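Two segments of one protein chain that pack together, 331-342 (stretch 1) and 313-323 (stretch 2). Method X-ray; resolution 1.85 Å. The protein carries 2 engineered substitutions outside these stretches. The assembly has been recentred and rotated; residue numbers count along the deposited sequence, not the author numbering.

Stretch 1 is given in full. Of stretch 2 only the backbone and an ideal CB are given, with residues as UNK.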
# COMPACT_ATOMS: atom_id res chain seq x y z
N PHE A 331 6.53 -2.45 39.71
CA PHE A 331 7.93 -2.80 39.82
C PHE A 331 8.66 -1.60 40.40
O PHE A 331 8.35 -0.45 40.09
CB PHE A 331 8.54 -3.20 38.47
CG PHE A 331 9.93 -3.80 38.58
CD1 PHE A 331 10.11 -5.09 39.05
CD2 PHE A 331 11.04 -3.06 38.22
CE1 PHE A 331 11.39 -5.63 39.16
CE2 PHE A 331 12.32 -3.60 38.32
CZ PHE A 331 12.49 -4.90 38.80
N ASP A 332 9.64 -1.88 41.26
CA ASP A 332 10.46 -0.84 41.86
C ASP A 332 11.72 -1.56 42.34
O ASP A 332 11.79 -2.01 43.48
CB ASP A 332 9.73 -0.15 43.00
CG ASP A 332 10.47 1.07 43.53
OD1 ASP A 332 11.71 1.17 43.33
OD2 ASP A 332 9.81 1.93 44.15
N GLY A 333 12.68 -1.70 41.44
CA GLY A 333 13.84 -2.50 41.76
C GLY A 333 15.00 -2.10 40.88
O GLY A 333 14.88 -1.27 39.98
N GLU A 334 16.14 -2.72 41.17
CA GLU A 334 17.34 -2.54 40.37
C GLU A 334 17.27 -3.49 39.18
O GLU A 334 16.46 -4.41 39.14
CB GLU A 334 18.58 -2.79 41.24
CG GLU A 334 19.95 -2.55 40.57
CD GLU A 334 21.14 -2.69 41.54
OE1 GLU A 334 21.64 -3.83 41.73
OE2 GLU A 334 21.61 -1.66 42.08
N LEU A 335 18.10 -3.24 38.19
CA LEU A 335 18.36 -4.22 37.15
C LEU A 335 19.86 -4.29 36.99
O LEU A 335 20.53 -3.25 37.04
CB LEU A 335 17.67 -3.85 35.82
CG LEU A 335 16.29 -4.39 35.47
CD1 LEU A 335 16.01 -4.13 34.00
CD2 LEU A 335 16.14 -5.86 35.75
N ARG A 336 20.40 -5.50 36.83
CA ARG A 336 21.82 -5.64 36.57
C ARG A 336 22.03 -6.52 35.36
O ARG A 336 21.08 -7.08 34.79
CB ARG A 336 22.57 -6.20 37.80
CG ARG A 336 21.95 -7.45 38.37
CD ARG A 336 22.48 -7.77 39.78
NE ARG A 336 21.68 -8.81 40.43
CZ ARG A 336 21.71 -10.10 40.09
NH1 ARG A 336 22.50 -10.51 39.11
NH2 ARG A 336 20.94 -10.97 40.74
N GLN A 337 23.29 -6.62 34.95
CA GLN A 337 23.67 -7.41 33.78
C GLN A 337 23.04 -8.80 33.81
O GLN A 337 23.09 -9.52 34.82
CB GLN A 337 25.20 -7.52 33.70
CG GLN A 337 25.68 -8.50 32.64
CD GLN A 337 27.16 -8.36 32.35
OE1 GLN A 337 27.70 -7.25 32.32
NE2 GLN A 337 27.84 -9.49 32.16
N GLY A 338 22.44 -9.18 32.68
CA GLY A 338 21.87 -10.50 32.51
C GLY A 338 20.42 -10.64 32.91
O GLY A 338 19.85 -11.72 32.71
N GLN A 339 19.80 -9.59 33.44
CA GLN A 339 18.41 -9.65 33.85
C GLN A 339 17.48 -9.04 32.81
O GLN A 339 17.85 -8.12 32.07
CB GLN A 339 18.21 -8.94 35.19
CG GLN A 339 19.25 -9.36 36.21
CD GLN A 339 18.93 -8.87 37.59
OE1 GLN A 339 18.56 -7.72 37.77
NE2 GLN A 339 19.07 -9.74 38.57
N LEU A 340 16.25 -9.50 32.84
CA LEU A 340 15.25 -9.18 31.84
C LEU A 340 14.01 -8.66 32.54
O LEU A 340 13.63 -9.16 33.61
CB LEU A 340 14.94 -10.40 31.00
CG LEU A 340 13.89 -10.28 29.90
CD1 LEU A 340 14.30 -11.17 28.74
CD2 LEU A 340 12.55 -10.71 30.45
N LEU A 341 13.36 -7.68 31.92
CA LEU A 341 12.15 -7.10 32.48
C LEU A 341 11.19 -6.84 31.33
O LEU A 341 11.55 -6.16 30.37
CB LEU A 341 12.43 -5.77 33.20
CG LEU A 341 11.25 -5.06 33.86
CD1 LEU A 341 10.71 -5.93 35.00
CD2 LEU A 341 11.62 -3.64 34.36
N ILE A 342 9.97 -7.35 31.44
CA ILE A 342 8.91 -7.03 30.49
C ILE A 342 8.10 -5.85 31.00
O ILE A 342 7.50 -5.90 32.08
CB ILE A 342 8.00 -8.24 30.24
CG1 ILE A 342 8.82 -9.52 30.10
CG2 ILE A 342 7.12 -7.99 29.01
CD1 ILE A 342 9.53 -9.65 28.82
N UNK A 313 19.15 -6.08 30.43
CA UNK A 313 20.27 -5.23 30.85
C UNK A 313 21.60 -5.88 30.45
O UNK A 313 21.88 -7.03 30.82
CB UNK A 313 20.23 -4.99 32.36
N UNK A 314 22.38 -5.17 29.63
CA UNK A 314 23.66 -5.66 29.13
C UNK A 314 24.84 -5.20 29.99
O UNK A 314 25.95 -5.67 29.76
CB UNK A 314 23.86 -5.20 27.69
N UNK A 315 24.63 -4.30 30.93
CA UNK A 315 25.74 -3.78 31.71
C UNK A 315 25.27 -2.73 32.70
O UNK A 315 24.14 -2.22 32.60
CB UNK A 315 26.81 -3.19 30.79
N UNK A 316 26.13 -2.44 33.66
CA UNK A 316 25.75 -1.44 34.61
C UNK A 316 24.65 -1.89 35.56
O UNK A 316 24.39 -3.08 35.75
CB UNK A 316 25.31 -0.18 33.87
N UNK A 317 24.00 -0.90 36.16
CA UNK A 317 22.98 -1.10 37.18
C UNK A 317 22.06 0.10 37.15
O UNK A 317 22.54 1.23 36.97
CB UNK A 317 23.60 -1.29 38.57
N UNK A 318 20.77 -0.13 37.33
CA UNK A 318 19.85 0.99 37.36
C UNK A 318 18.56 0.66 38.07
O UNK A 318 18.19 -0.50 38.25
CB UNK A 318 19.55 1.46 35.94
N UNK A 319 17.89 1.72 38.50
CA UNK A 319 16.58 1.63 39.13
C UNK A 319 15.50 1.78 38.06
O UNK A 319 15.51 2.76 37.31
CB UNK A 319 16.42 2.69 40.22
N UNK A 320 14.58 0.82 38.00
CA UNK A 320 13.40 0.91 37.14
C UNK A 320 12.16 0.93 38.02
O UNK A 320 12.00 0.09 38.91
CB UNK A 320 13.35 -0.25 36.15
N UNK A 321 11.27 1.89 37.75
CA UNK A 321 9.95 1.89 38.35
C UNK A 321 8.90 1.81 37.26
O UNK A 321 8.99 2.54 36.26
CB UNK A 321 9.74 3.13 39.22
N UNK A 322 7.93 0.94 37.44
CA UNK A 322 6.84 0.76 36.49
C UNK A 322 5.52 0.93 37.22
O UNK A 322 5.34 0.39 38.32
CB UNK A 322 6.92 -0.61 35.81
N UNK A 323 4.59 1.69 36.62
CA UNK A 323 3.26 1.95 37.17
C UNK A 323 2.19 1.45 36.20
O UNK A 323 2.35 1.57 34.98
CB UNK A 323 3.07 3.44 37.45

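Position 313 lies in a strand, already under way earlier in the chain, beside the turn Arg336–Gln339, and its backbone is held at both ends: its N donates to Gln339 O (2.9 Å) and its O accepts from Gly338 N (2.9 Å). CA-to-CB points toward stretch 1, with the ideal CB 3.3 Å from Arg336 O and the CB of Leu335 nearby. So close an approach suits a small or slender side chain, such as alanine, serine, cysteine or valine. The residue is Cys313; its CB lies 4.5 Å from Leu335 CB. A weak hydrogen bond runs from Gly315 N to Cys313 SG (3.6 Å).

At 314 the CB points away and meets nothing of stretch 1, so many residues would serve. It is Thr314, whose OG1 is hydrogen-bonded elsewhere in the structure.

The chain then turns a corner. At 315 phi and psi are 178° and 165°, an extended conformation that glycine adopts easily, and the residue is Gly315. At 316 phi is +71°, which favours glycine by itself, and Gly316 is found. Its N donates to a water (3.0 Å from N to the water O) that in turn donates to Gln337 OE1 (3.2 Å from the water O), linking the corner to the turn.

From 317 onward the chain runs antiparallel to strand 331–336, and alternate residues share a face. The CB of 317 lies on the face carrying Glu334 and Arg336, 4.1 Å from Glu334 OE2. The carboxylate invites lysine or arginine, though a polar donor could also serve. Arg317 answers it with a salt bridge, NH1 to Glu334 OE1 at 2.4 Å, while Arg336 CB lies over one face of its guanidinium.

Position 318 pairs with Leu335 through two hydrogen bonds, N to Leu335 O (3.1 Å) and O from Leu335 N (2.7 Å). The backbone angles do not demand glycine, and a small residue such as alanine would also be reasonable. Gly318 leaves the face without a side chain here.

The CB of 319 returns to the face of Asp332 and Glu334, two acids that favour a long basic side chain. Arg319 reaches Asp332 OD1 through NE (2.8 Å) and NH2 (2.6 Å) in a salt bridge, its guanidinium lying with one face over Gly333 CA.

At 320 the ideal CB sits among Phe331 CE2 (4.1 Å) and Leu341 CD2 (4.2 Å), an apolar setting for valine, isoleucine or leucine. Val320 packs CG1 against Leu341 CD2 (3.7 Å) and CG2 against Leu335 CD1 (4.2 Å).

The CB of 321 lies on the face of Asp332, where a basic or neutral polar residue might be expected. Glu321 instead brings OE2 to 3.8 Å from Asp332 OD2, a close pair of like charges; both its carboxylate oxygens are hydrogen-bonded elsewhere in the structure.

At 322 the CB faces Phe331 CB, favouring an aliphatic residue. Val322 places its CB 4.0 Å from Phe331 CB, and its N donates to Phe331 O (3.0 Å).

Position 323 points away, leaving the choice open; it is Ala323.

Stretch 2 (313-323) CTGGRGRVEVA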
# COMPACT_ATOMS: atom_id res chain seq x y z
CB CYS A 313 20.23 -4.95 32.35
SG CYS A 313 21.70 -4.06 32.92
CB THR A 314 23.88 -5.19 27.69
OG1 THR A 314 23.97 -3.76 27.64
CG2 THR A 314 22.73 -5.65 26.76
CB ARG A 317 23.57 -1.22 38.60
CG ARG A 317 24.39 -2.45 38.88
CD ARG A 317 25.07 -2.35 40.24
NE ARG A 317 25.75 -3.60 40.57
CZ ARG A 317 25.13 -4.70 40.99
NH1 ARG A 317 23.80 -4.70 41.14
NH2 ARG A 317 25.83 -5.80 41.26
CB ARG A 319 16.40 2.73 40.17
CG ARG A 319 15.21 2.54 41.08
CD ARG A 319 15.59 1.53 42.14
NE ARG A 319 14.47 1.14 43.00
CZ ARG A 319 14.56 0.18 43.91
NH1 ARG A 319 15.71 -0.47 44.07
NH2 ARG A 319 13.51 -0.12 44.67
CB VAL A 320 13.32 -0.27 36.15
CG1 VAL A 320 12.16 -0.05 35.15
CG2 VAL A 320 14.62 -0.43 35.42
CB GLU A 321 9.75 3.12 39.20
CG GLU A 321 10.69 3.14 40.39
CD GLU A 321 10.45 4.36 41.24
OE1 GLU A 321 11.43 5.03 41.60
OE2 GLU A 321 9.27 4.64 41.53
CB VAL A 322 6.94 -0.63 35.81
CG1 VAL A 322 5.79 -0.82 34.80
CG2 VAL A 322 8.28 -0.77 35.14
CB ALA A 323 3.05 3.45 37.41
O HOH W 1 28.12 -4.62 34.09
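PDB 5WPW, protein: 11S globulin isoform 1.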